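Local coordinates for serine rich repeat protein-1 (Srr-1) (Streptococcus agalactiae NEM316, PDB 4RMB), which is a bacterial surface adhesin, this domain of which binds host keratin 4, at residues 10-15 against 115-120; 51-56 against 111-116. All coordinates share one frame; numbering follows the deposited sequence.

Interaction 1. Residues 10-15 against 115-120; sequences QTETYI and IPKQSG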
# COMPACT_ATOMS: atom_id res chain seq x y z
N GLN B 10 7.07 -0.45 18.43
CA GLN B 10 6.37 0.53 17.62
C GLN B 10 7.16 0.97 16.40
O GLN B 10 7.58 2.13 16.30
CB GLN B 10 5.99 1.76 18.45
CG GLN B 10 4.54 1.76 18.91
CD GLN B 10 4.38 1.26 20.32
OE1 GLN B 10 4.70 1.95 21.28
NE2 GLN B 10 3.87 0.04 20.46
N THR B 11 7.35 0.04 15.47
CA THR B 11 8.05 0.33 14.24
C THR B 11 7.24 -0.31 13.13
O THR B 11 6.52 -1.28 13.36
CB THR B 11 9.46 -0.29 14.19
OG1 THR B 11 9.35 -1.71 14.06
CG2 THR B 11 10.23 0.04 15.46
N GLU B 12 7.33 0.26 11.93
CA GLU B 12 6.64 -0.31 10.79
C GLU B 12 7.69 -0.38 9.71
O GLU B 12 8.68 0.34 9.75
CB GLU B 12 5.47 0.57 10.32
CG GLU B 12 5.44 1.98 10.87
CD GLU B 12 4.29 2.81 10.32
OE1 GLU B 12 3.17 2.26 10.17
OE2 GLU B 12 4.51 4.01 10.04
N THR B 13 7.51 -1.28 8.75
CA THR B 13 8.46 -1.38 7.67
C THR B 13 7.78 -0.97 6.38
O THR B 13 6.73 -1.51 6.01
CB THR B 13 9.00 -2.81 7.51
OG1 THR B 13 9.65 -3.21 8.73
CG2 THR B 13 10.01 -2.87 6.37
N TYR B 14 8.38 0.01 5.72
CA TYR B 14 7.88 0.51 4.45
C TYR B 14 8.61 -0.34 3.42
O TYR B 14 9.83 -0.24 3.28
CB TYR B 14 8.24 1.98 4.29
CG TYR B 14 7.83 2.58 2.97
CD1 TYR B 14 6.49 2.64 2.60
CD2 TYR B 14 8.79 3.07 2.09
CE1 TYR B 14 6.11 3.19 1.37
CE2 TYR B 14 8.42 3.61 0.86
CZ TYR B 14 7.08 3.66 0.51
OH TYR B 14 6.72 4.18 -0.71
N ILE B 15 7.86 -1.20 2.73
CA ILE B 15 8.44 -2.12 1.76
C ILE B 15 8.19 -1.69 0.33
O ILE B 15 7.06 -1.35 -0.04
CB ILE B 15 7.84 -3.54 1.94
CG1 ILE B 15 8.11 -4.03 3.36
CG2 ILE B 15 8.44 -4.50 0.94
CD1 ILE B 15 7.39 -5.33 3.69
N ILE B 115 11.08 2.04 10.17
CA ILE B 115 11.08 3.30 10.88
C ILE B 115 10.12 3.32 12.05
O ILE B 115 9.28 2.43 12.19
CB ILE B 115 10.69 4.46 9.94
CG1 ILE B 115 9.31 4.16 9.32
CG2 ILE B 115 11.74 4.65 8.85
CD1 ILE B 115 8.76 5.28 8.46
N PRO B 116 10.25 4.32 12.93
CA PRO B 116 9.35 4.41 14.07
C PRO B 116 7.94 4.61 13.51
O PRO B 116 7.77 5.33 12.52
CB PRO B 116 9.85 5.65 14.80
CG PRO B 116 11.31 5.65 14.50
CD PRO B 116 11.33 5.31 13.03
N LYS B 117 6.95 3.96 14.11
CA LYS B 117 5.57 4.08 13.64
C LYS B 117 5.18 5.55 13.50
O LYS B 117 5.14 6.29 14.48
CB LYS B 117 4.63 3.38 14.62
CG LYS B 117 4.76 1.86 14.64
CD LYS B 117 3.76 1.22 15.60
CE LYS B 117 3.90 -0.30 15.61
NZ LYS B 117 2.98 -0.95 16.61
N GLN B 118 4.87 5.97 12.28
CA GLN B 118 4.49 7.35 12.02
C GLN B 118 3.32 7.46 11.05
O GLN B 118 3.08 6.55 10.25
CB GLN B 118 5.66 8.12 11.40
CG GLN B 118 6.88 8.28 12.28
CD GLN B 118 8.05 8.88 11.54
OE1 GLN B 118 8.04 10.07 11.19
NE2 GLN B 118 9.06 8.07 11.28
N SER B 119 2.60 8.57 11.14
CA SER B 119 1.50 8.83 10.24
C SER B 119 2.12 9.67 9.13
O SER B 119 3.15 10.31 9.35
CB SER B 119 0.39 9.63 10.93
OG SER B 119 -0.35 8.80 11.81
N GLY B 120 1.51 9.67 7.96
CA GLY B 120 2.05 10.45 6.86
C GLY B 120 2.06 9.62 5.60
O GLY B 120 1.61 8.48 5.59
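Glu12 is gripped at both carboxylate oxygens: the backbone N of Gln118 binds OE2 at 3.0 Å, coming from above the carboxylate plane, while OE1 is hydrogen-bonded to His141 on strand 134-143. The chain runs straight beyond CG, and on its way to Gln118 that CG lies 3.5 Å from Lys117 CA. The backbones pair as antiparallel strands at Glu12 and Ile115, Glu12 N reaching Ile115 O at 2.9 Å and Ile115 N returning to Glu12 O at 3.0 Å. This is where strand 11-18, outermost of its sheet within the chain, meets the end of strand 108-116 in this variant of the DEv-IgG fold; farther along strand 11-18, Thr13 to Ile15 pair with a strand of the second subunit, so the sheet continues across the interface. Past Pro116 the ladder gives way to a bond of 2.9 Å from Lys117 N to Gln10 O. Lys117 then lays its extended aliphatic chain across the Gln10 backbone, its CD 3.4 Å from Gln10 CG. Gln118 turns its amide back, NE2 donating to Pro116 O at 3.3 Å, and its OE1 accepts from the backbone N of Asn49.

Interaction 2. Residues 51-56 against 111-116; sequences LNAEVK and VLVKIP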
# COMPACT_ATOMS: atom_id res chain seq x y z
N LEU B 51 15.63 9.70 9.46
CA LEU B 51 16.96 9.73 10.06
C LEU B 51 17.35 8.48 10.84
O LEU B 51 18.52 8.12 10.88
CB LEU B 51 17.09 10.94 10.99
CG LEU B 51 17.26 12.30 10.31
CD1 LEU B 51 17.20 13.40 11.36
CD2 LEU B 51 18.59 12.34 9.57
N ASN B 52 16.37 7.81 11.44
CA ASN B 52 16.66 6.61 12.22
C ASN B 52 16.16 5.34 11.54
O ASN B 52 15.92 4.32 12.18
CB ASN B 52 16.06 6.73 13.62
CG ASN B 52 16.46 8.03 14.30
OD1 ASN B 52 15.63 8.91 14.51
ND2 ASN B 52 17.73 8.15 14.65
N ALA B 53 16.02 5.41 10.22
CA ALA B 53 15.55 4.29 9.42
C ALA B 53 16.60 3.20 9.29
O ALA B 53 17.79 3.48 9.18
CB ALA B 53 15.16 4.78 8.03
N GLU B 54 16.14 1.95 9.34
CA GLU B 54 17.02 0.80 9.17
C GLU B 54 16.68 0.29 7.78
O GLU B 54 15.52 -0.02 7.49
CB GLU B 54 16.72 -0.27 10.23
CG GLU B 54 17.33 0.05 11.59
CD GLU B 54 17.01 -0.99 12.65
OE1 GLU B 54 16.84 -2.17 12.29
OE2 GLU B 54 16.95 -0.62 13.84
N VAL B 55 17.68 0.21 6.92
CA VAL B 55 17.47 -0.19 5.54
C VAL B 55 18.12 -1.50 5.12
O VAL B 55 19.28 -1.75 5.42
CB VAL B 55 17.98 0.91 4.59
CG1 VAL B 55 17.67 0.55 3.15
CG2 VAL B 55 17.36 2.25 4.96
N LYS B 56 17.35 -2.34 4.43
CA LYS B 56 17.87 -3.60 3.91
C LYS B 56 17.43 -3.74 2.47
O LYS B 56 16.30 -3.39 2.11
CB LYS B 56 17.37 -4.81 4.72
CG LYS B 56 17.97 -6.12 4.21
CD LYS B 56 17.96 -7.22 5.25
CE LYS B 56 16.57 -7.78 5.50
NZ LYS B 56 16.61 -8.86 6.53
N VAL B 111 13.17 -3.38 -1.13
CA VAL B 111 13.82 -2.46 -0.23
C VAL B 111 12.98 -2.37 1.02
O VAL B 111 11.79 -2.06 0.95
CB VAL B 111 13.98 -1.06 -0.84
CG1 VAL B 111 14.66 -0.13 0.16
CG2 VAL B 111 14.81 -1.14 -2.13
N LEU B 112 13.59 -2.65 2.16
CA LEU B 112 12.89 -2.61 3.42
C LEU B 112 13.38 -1.41 4.22
O LEU B 112 14.56 -1.31 4.52
CB LEU B 112 13.15 -3.89 4.21
CG LEU B 112 12.77 -5.21 3.52
CD1 LEU B 112 13.30 -6.37 4.33
CD2 LEU B 112 11.25 -5.29 3.37
N VAL B 113 12.46 -0.52 4.57
CA VAL B 113 12.81 0.67 5.34
C VAL B 113 12.03 0.62 6.65
O VAL B 113 10.83 0.90 6.68
CB VAL B 113 12.46 1.96 4.57
CG1 VAL B 113 12.83 3.19 5.39
CG2 VAL B 113 13.20 1.99 3.25
N LYS B 114 12.71 0.24 7.73
CA LYS B 114 12.06 0.14 9.04
C LYS B 114 12.21 1.45 9.80
O LYS B 114 13.32 1.92 10.05
CB LYS B 114 12.67 -1.01 9.85
CG LYS B 114 12.06 -1.19 11.23
CD LYS B 114 12.83 -2.22 12.05
CE LYS B 114 12.58 -3.65 11.59
NZ LYS B 114 11.24 -4.15 12.03
N ILE B 115 11.08 2.04 10.17
CA ILE B 115 11.08 3.30 10.88
C ILE B 115 10.12 3.32 12.05
O ILE B 115 9.28 2.43 12.19
CB ILE B 115 10.69 4.46 9.94
CG1 ILE B 115 9.31 4.16 9.32
CG2 ILE B 115 11.74 4.65 8.85
CD1 ILE B 115 8.76 5.28 8.46
N PRO B 116 10.25 4.32 12.93
CA PRO B 116 9.35 4.41 14.07
C PRO B 116 7.94 4.61 13.51
O PRO B 116 7.77 5.33 12.52
CB PRO B 116 9.85 5.65 14.80
CG PRO B 116 11.31 5.65 14.50
CD PRO B 116 11.33 5.31 13.03
O HOH W 1 13.95 1.98 12.74
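Ala53 fits its single methyl against two branched side chains of the opposite strand: CB lies 3.5 Å from Ile115 CG2 and 3.9 Å from Val113 CG1. The methyl sits over the notch between these two branches, and below it Ala53 CA makes a CA-H...O contact of 3.3 Å with Lys114 O, of the kind repeated along the ladder. On the same face Val55 pairs with Val113 at a non-hydrogen-bonded position. With CG1 anti to the backbone N in both residues (chi1 -176° in Val55), Val55 CG1 and Val111 CG1 turn toward each other in a loose diagonal contact at 4.3 Å.

The other face carries longer chains. Lys56 and Leu112 run side by side in the same direction, and Lys56, bent at its third torsion (73°), brings CE to 3.7 Å from Leu112 CD1; here the lysine works through its aliphatic part. Glu54 and Lys114 also lie alongside each other, with Glu54 OE1 4.0 Å from Lys114 CD. Bends at the last two torsions of Lys114 carry its NZ toward Thr11 and Thr13 of strand 11-18, 5.9 Å from Glu54 OE1 and too far for a salt bridge.

Glu54 and Lys56 each exchange a pair of backbone bonds with Lys114 and Leu112, a regular antiparallel ladder. Lys114 O takes two donors, the backbone N of Glu54 and a water at 2.8 Å that also donates to Asn52 O, tying a residue ahead of strand 54-60 to the ladder's last carbonyl.

Strand 108-116 lies between strands 54-60 and 11-18 in the sheet. The valine face packs against Ile94 and Ile96 of strand 93-97 and Ile38 of strand 35-40, which belong to the second sheet of the sandwich, while Leu112 and Lys114 touch side chains of strand 11-18.

Interactions 1 and 2 lie on the two edges of one strand, 108-116, their centres about 8 Å apart, and they share Ile115 and Pro116; interaction 1 runs on into the turn that leads to strand 120-127 of the other sheet. Along the chain strand 11-18 comes first, then 54-60, and 108-116 last, yet the last is inserted between the other two, so the sheet joins distant parts of the sequence. Tyr14 N probably bonds to Val113 O at 2.8 Å, directly linking the two contacts. Interaction 1 lies on the side toward the second subunit, whose strand extends the sheet beyond 11-18, consistent with beta-sheet complementation in this adhesin; interaction 2 is not touched by that subunit.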